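Methanogen homoaconitase small subunit (PDB 2PKP) forms, with the large subunit HacA, a heterotetrameric hydro-lyase that converts (R)-homocitrate to homoisocitrate by way of cis-homoaconitate. Local coordinates at residues 11-16 / 61-66; 57-62 / 83-88. All coordinates share one frame; numbering follows the deposited sequence.

Interaction 1: 11-16 / 61-66. With ZN (zinc ion), chain B.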
loop_
_atom_site.group_PDB
_atom_site.type_symbol
_atom_site.label_atom_id
_atom_site.label_comp_id
_atom_site.label_asym_id
_atom_site.label_seq_id
_atom_site.Cartn_x
_atom_site.Cartn_y
_atom_site.Cartn_z
ATOM N N GLY A 11 3.241 19.959 -13.710
ATOM C CA GLY A 11 3.435 20.135 -15.140
ATOM C C GLY A 11 4.515 19.296 -15.797
ATOM O O GLY A 11 4.782 18.161 -15.393
ATOM N N ASP A 12 5.129 19.863 -16.832
ATOM C CA ASP A 12 6.188 19.191 -17.579
ATOM C C ASP A 12 7.558 19.369 -16.940
ATOM O O ASP A 12 7.787 20.285 -16.151
ATOM C CB ASP A 12 6.271 19.722 -19.020
ATOM C CG ASP A 12 5.022 19.436 -19.833
ATOM O OD1 ASP A 12 4.496 18.306 -19.753
ATOM O OD2 ASP A 12 4.576 20.341 -20.569
ATOM N N ASP A 13 8.458 18.463 -17.296
ATOM C CA ASP A 13 9.836 18.483 -16.840
ATOM C C ASP A 13 10.076 18.622 -15.346
ATOM O O ASP A 13 10.943 19.392 -14.926
ATOM C CB ASP A 13 10.599 19.592 -17.570
ATOM C CG ASP A 13 12.093 19.360 -17.566
ATOM O OD1 ASP A 13 12.507 18.260 -17.986
ATOM O OD2 ASP A 13 12.850 20.264 -17.150
ATOM N N VAL A 14 9.317 17.890 -14.538
ATOM C CA VAL A 14 9.519 17.932 -13.095
ATOM C C VAL A 14 10.766 17.093 -12.821
ATOM O O VAL A 14 10.699 15.862 -12.804
ATOM C CB VAL A 14 8.333 17.322 -12.349
ATOM C CG1 VAL A 14 8.615 17.323 -10.863
ATOM C CG2 VAL A 14 7.067 18.102 -12.664
ATOM N N ASP A 15 11.901 17.755 -12.608
ATOM C CA ASP A 15 13.162 17.043 -12.390
ATOM C C ASP A 15 13.420 16.578 -10.968
ATOM O O ASP A 15 12.710 16.950 -10.040
ATOM C CB ASP A 15 14.349 17.896 -12.867
ATOM C CG ASP A 15 14.527 19.166 -12.054
ATOM O OD1 ASP A 15 14.713 19.078 -10.821
ATOM O OD2 ASP A 15 14.487 20.257 -12.657
ATOM N N THR A 16 14.457 15.760 -10.812
ATOM C CA THR A 16 14.829 15.212 -9.515
ATOM C C THR A 16 15.045 16.262 -8.429
ATOM O O THR A 16 14.745 16.010 -7.262
ATOM C CB THR A 16 16.098 14.339 -9.623
ATOM O OG1 THR A 16 17.134 15.075 -10.283
ATOM C CG2 THR A 16 15.802 13.064 -10.410
ATOM N N PHE A 61 8.748 13.343 -16.544
ATOM C CA PHE A 61 8.784 13.364 -15.086
ATOM C C PHE A 61 10.038 12.643 -14.579
ATOM O O PHE A 61 10.422 11.594 -15.102
ATOM C CB PHE A 61 7.543 12.673 -14.508
ATOM C CG PHE A 61 7.461 12.734 -13.006
ATOM C CD1 PHE A 61 6.938 13.856 -12.371
ATOM C CD2 PHE A 61 7.913 11.675 -12.228
ATOM C CE1 PHE A 61 6.868 13.928 -10.981
ATOM C CE2 PHE A 61 7.850 11.733 -10.833
ATOM C CZ PHE A 61 7.324 12.866 -10.211
ATOM N N GLY A 62 10.661 13.204 -13.548
ATOM C CA GLY A 62 11.855 12.594 -12.985
ATOM C C GLY A 62 13.119 12.955 -13.746
ATOM O O GLY A 62 14.172 12.358 -13.543
ATOM N N CYS A 63 13.004 13.943 -14.624
ATOM C CA CYS A 63 14.120 14.400 -15.433
ATOM C C CYS A 63 15.377 14.708 -14.638
ATOM O O CYS A 63 15.318 15.130 -13.481
ATOM C CB CYS A 63 13.729 15.659 -16.210
ATOM S SG CYS A 63 15.118 16.396 -17.112
ATOM N N GLY A 64 16.521 14.497 -15.281
ATOM C CA GLY A 64 17.789 14.796 -14.654
ATOM C C GLY A 64 18.553 13.648 -14.038
ATOM O O GLY A 64 18.508 12.505 -14.504
ATOM N N SER A 65 19.263 14.000 -12.975
ATOM C CA SER A 65 20.104 13.109 -12.197
ATOM C C SER A 65 19.634 11.714 -11.803
ATOM O O SER A 65 18.444 11.443 -11.639
ATOM C CB SER A 65 20.317 13.724 -10.815
ATOM O OG SER A 65 20.793 15.050 -10.940
ATOM N N SER A 66 20.616 10.832 -11.670
ATOM C CA SER A 66 20.402 9.452 -11.270
ATOM C C SER A 66 20.262 9.348 -9.753
ATOM O O SER A 66 21.125 8.795 -9.072
ATOM C CB SER A 66 21.617 8.662 -11.762
ATOM O OG SER A 66 22.825 9.295 -11.366
HETATM ZN ZN ZN B . 14.509 18.442 -17.509
HETATM O O HOH W 1 15.122 19.411 -15.914
#
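Asp13 and Cys63, from two different loops, meet at a zinc ion. The Asp13 side chain starts out pointing away from 61-66, and with CG anti to the backbone N (chi1 -158°) its end comes back toward that loop. CB stands off from the metal, CG carries the carboxylate up to it, and the two oxygens then divide the work. OD1 binds the zinc at 2.1 Å and also takes a hydrogen bond from ND2 of Asn60, whereas OD2 is the longer ligand, 2.5 Å from the zinc. Cys63 SG closes on the same ion at 2.2 Å, and water 1 is a further ligand of the zinc. Both protein ligands are partly exposed.

Next to the zinc site, two hydrogen bonds tie the backbones. Gly62 N donates to Val14 O at 2.8 Å, and Thr16 N donates to Cys63 O at 2.9 Å. Val14 packs alongside Phe61, its CB 3.7 Å from CD1 of the ring, and the methyl CG2 of Thr16 reaches Ser65 O at 3.3 Å. Asp15, the N-cap of helix 16-19, turns its OD1 to Ala18 N.

The arrangement is a small zinc site with one carboxylate and one cysteine sulphur as protein ligands, set between the loops that follow strands 2-9 and 54-57 in this LeuD-family subunit, which belongs to the aconitase swivel-domain superfamily.

Interaction 2: 57-62 / 83-88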
loop_
_atom_site.group_PDB
_atom_site.type_symbol
_atom_site.label_atom_id
_atom_site.label_comp_id
_atom_site.label_asym_id
_atom_site.label_seq_id
_atom_site.Cartn_x
_atom_site.Cartn_y
_atom_site.Cartn_z
ATOM N N ALA A 57 1.712 13.960 -13.426
ATOM C CA ALA A 57 2.538 14.978 -14.067
ATOM C C ALA A 57 2.499 14.957 -15.585
ATOM O O ALA A 57 1.879 14.084 -16.203
ATOM C CB ALA A 57 3.977 14.850 -13.588
ATOM N N GLY A 58 3.182 15.930 -16.176
ATOM C CA GLY A 58 3.230 16.043 -17.620
ATOM C C GLY A 58 4.345 15.228 -18.239
ATOM O O GLY A 58 4.584 14.081 -17.864
ATOM N N GLU A 59 5.049 15.835 -19.185
ATOM C CA GLU A 59 6.134 15.156 -19.880
ATOM C C GLU A 59 7.430 15.104 -19.091
ATOM O O GLU A 59 7.699 15.955 -18.239
ATOM C CB GLU A 59 6.413 15.857 -21.220
ATOM C CG GLU A 59 5.229 15.908 -22.157
ATOM C CD GLU A 59 5.031 14.607 -22.906
ATOM O OE1 GLU A 59 5.508 13.561 -22.424
ATOM O OE2 GLU A 59 4.386 14.625 -23.976
ATOM N N ASN A 60 8.216 14.073 -19.374
ATOM C CA ASN A 60 9.534 13.909 -18.785
ATOM C C ASN A 60 9.648 14.008 -17.261
ATOM O O ASN A 60 10.556 14.658 -16.740
ATOM C CB ASN A 60 10.462 14.927 -19.468
ATOM C CG ASN A 60 11.926 14.646 -19.228
ATOM O OD1 ASN A 60 12.360 13.491 -19.213
ATOM N ND2 ASN A 60 12.704 15.706 -19.066
ATOM N N PHE A 61 8.748 13.343 -16.544
ATOM C CA PHE A 61 8.784 13.364 -15.086
ATOM C C PHE A 61 10.038 12.643 -14.579
ATOM O O PHE A 61 10.422 11.594 -15.102
ATOM C CB PHE A 61 7.543 12.673 -14.508
ATOM C CG PHE A 61 7.461 12.734 -13.006
ATOM C CD1 PHE A 61 6.938 13.856 -12.371
ATOM C CD2 PHE A 61 7.913 11.675 -12.228
ATOM C CE1 PHE A 61 6.868 13.928 -10.981
ATOM C CE2 PHE A 61 7.850 11.733 -10.833
ATOM C CZ PHE A 61 7.324 12.866 -10.211
ATOM N N GLY A 62 10.661 13.204 -13.548
ATOM C CA GLY A 62 11.855 12.594 -12.985
ATOM C C GLY A 62 13.119 12.955 -13.746
ATOM O O GLY A 62 14.172 12.358 -13.543
ATOM N N ILE A 83 1.552 8.964 -12.298
ATOM C CA ILE A 83 0.985 8.954 -13.636
ATOM C C ILE A 83 1.572 10.139 -14.393
ATOM O O ILE A 83 1.497 11.273 -13.922
ATOM C CB ILE A 83 -0.552 9.102 -13.595
ATOM C CG1 ILE A 83 -1.159 8.032 -12.684
ATOM C CG2 ILE A 83 -1.127 8.967 -15.003
ATOM C CD1 ILE A 83 -2.669 8.212 -12.456
ATOM N N ALA A 84 2.159 9.883 -15.555
ATOM C CA ALA A 84 2.740 10.964 -16.348
ATOM C C ALA A 84 2.600 10.681 -17.842
ATOM O O ALA A 84 2.290 9.553 -18.240
ATOM C CB ALA A 84 4.221 11.149 -15.985
ATOM N N LYS A 85 2.819 11.710 -18.661
ATOM C CA LYS A 85 2.747 11.554 -20.111
ATOM C C LYS A 85 3.984 10.785 -20.560
ATOM O O LYS A 85 3.930 10.004 -21.504
ATOM C CB LYS A 85 2.699 12.914 -20.809
ATOM C CG LYS A 85 1.417 13.693 -20.582
ATOM C CD LYS A 85 1.409 14.965 -21.422
ATOM C CE LYS A 85 0.152 15.780 -21.198
ATOM N NZ LYS A 85 0.160 17.023 -22.019
ATOM N N SER A 86 5.101 11.028 -19.879
ATOM C CA SER A 86 6.351 10.331 -20.168
ATOM C C SER A 86 7.280 10.433 -18.959
ATOM O O SER A 86 7.153 11.345 -18.136
ATOM C CB SER A 86 7.031 10.894 -21.424
ATOM O OG SER A 86 7.381 12.256 -21.272
ATOM N N PHE A 87 8.211 9.488 -18.858
ATOM C CA PHE A 87 9.149 9.435 -17.742
ATOM C C PHE A 87 10.600 9.453 -18.188
ATOM O O PHE A 87 10.959 8.812 -19.179
ATOM C CB PHE A 87 8.951 8.146 -16.942
ATOM C CG PHE A 87 7.668 8.087 -16.168
ATOM C CD1 PHE A 87 7.585 8.641 -14.894
ATOM C CD2 PHE A 87 6.551 7.443 -16.696
ATOM C CE1 PHE A 87 6.412 8.551 -14.151
ATOM C CE2 PHE A 87 5.369 7.346 -15.961
ATOM C CZ PHE A 87 5.299 7.900 -14.686
ATOM N N ALA A 88 11.438 10.170 -17.445
ATOM C CA ALA A 88 12.860 10.184 -17.748
ATOM C C ALA A 88 13.276 8.717 -17.605
ATOM O O ALA A 88 12.817 8.012 -16.699
ATOM C CB ALA A 88 13.612 11.058 -16.745
#
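Ser86 reaches from one loop to the other and is the polar hub between 57-62 and 83-88. Its OG, held between the backbone N and the carbonyl carbon (chi1 62°), donates to Glu59 OE1 at 2.6 Å and accepts the almost straight N-H of Asn60, 2.8 Å from Asn60 N. The hydroxyl thus donates to a carboxylate and accepts from a main-chain amide.

Backbone hydrogen bonds run along both sides of this hub. Ala57 N donates to Ile83 O at 2.7 Å. Lys85 N reaches Gly58 O from above the carbonyl plane, at 3.1 Å. Further on, Phe61 N donates to Ser86 O, and Ala88 N returns a bond to Phe61 O at 2.9 Å, so the pairing continues past the end of strand 81-84.

The apolar contacts centre on Ala84 and the two phenylalanines. Ala84 CB lies 3.9 Å from Phe61 CB and also sits over one face of the Phe87 ring, offset toward its rim. The two phenylalanine side chains run side by side, with Phe61 CD2 4.0 Å from Phe87 CE1. Glu59 crosses the aliphatic part of Lys85 at about a right angle; the lysine's NZ goes on to a salt bridge with Asp108.

Strands 54-57 and 81-84 are parallel neighbours in the sheet, and the contact joins their C-terminal ends and the loops that leave them. Phe87 continues onto Pro102 and Ile104 of the next strand, 101-104, while Ala88 is the N-cap of helix 89-98.

Interactions 1 and 2 share Phe61 and Gly62, so the loop after strand 54-57 is held by a different partner in each. Both are partly buried, mixing buried and partly exposed residues. The partly exposed residues of interaction 1 include the zinc ligands, which join two loops; in interaction 2, where the loops extend neighbouring strands, they include the Ser86-Glu59 pair, and main-chain bonds are more numerous. The ring of Phe61 is common to the apolar side of both. The polar parts also connect: Asp12 OD1 probably accepts from Glu59 N, and Asn60 ties interaction 2 to the zinc ligand Asp13.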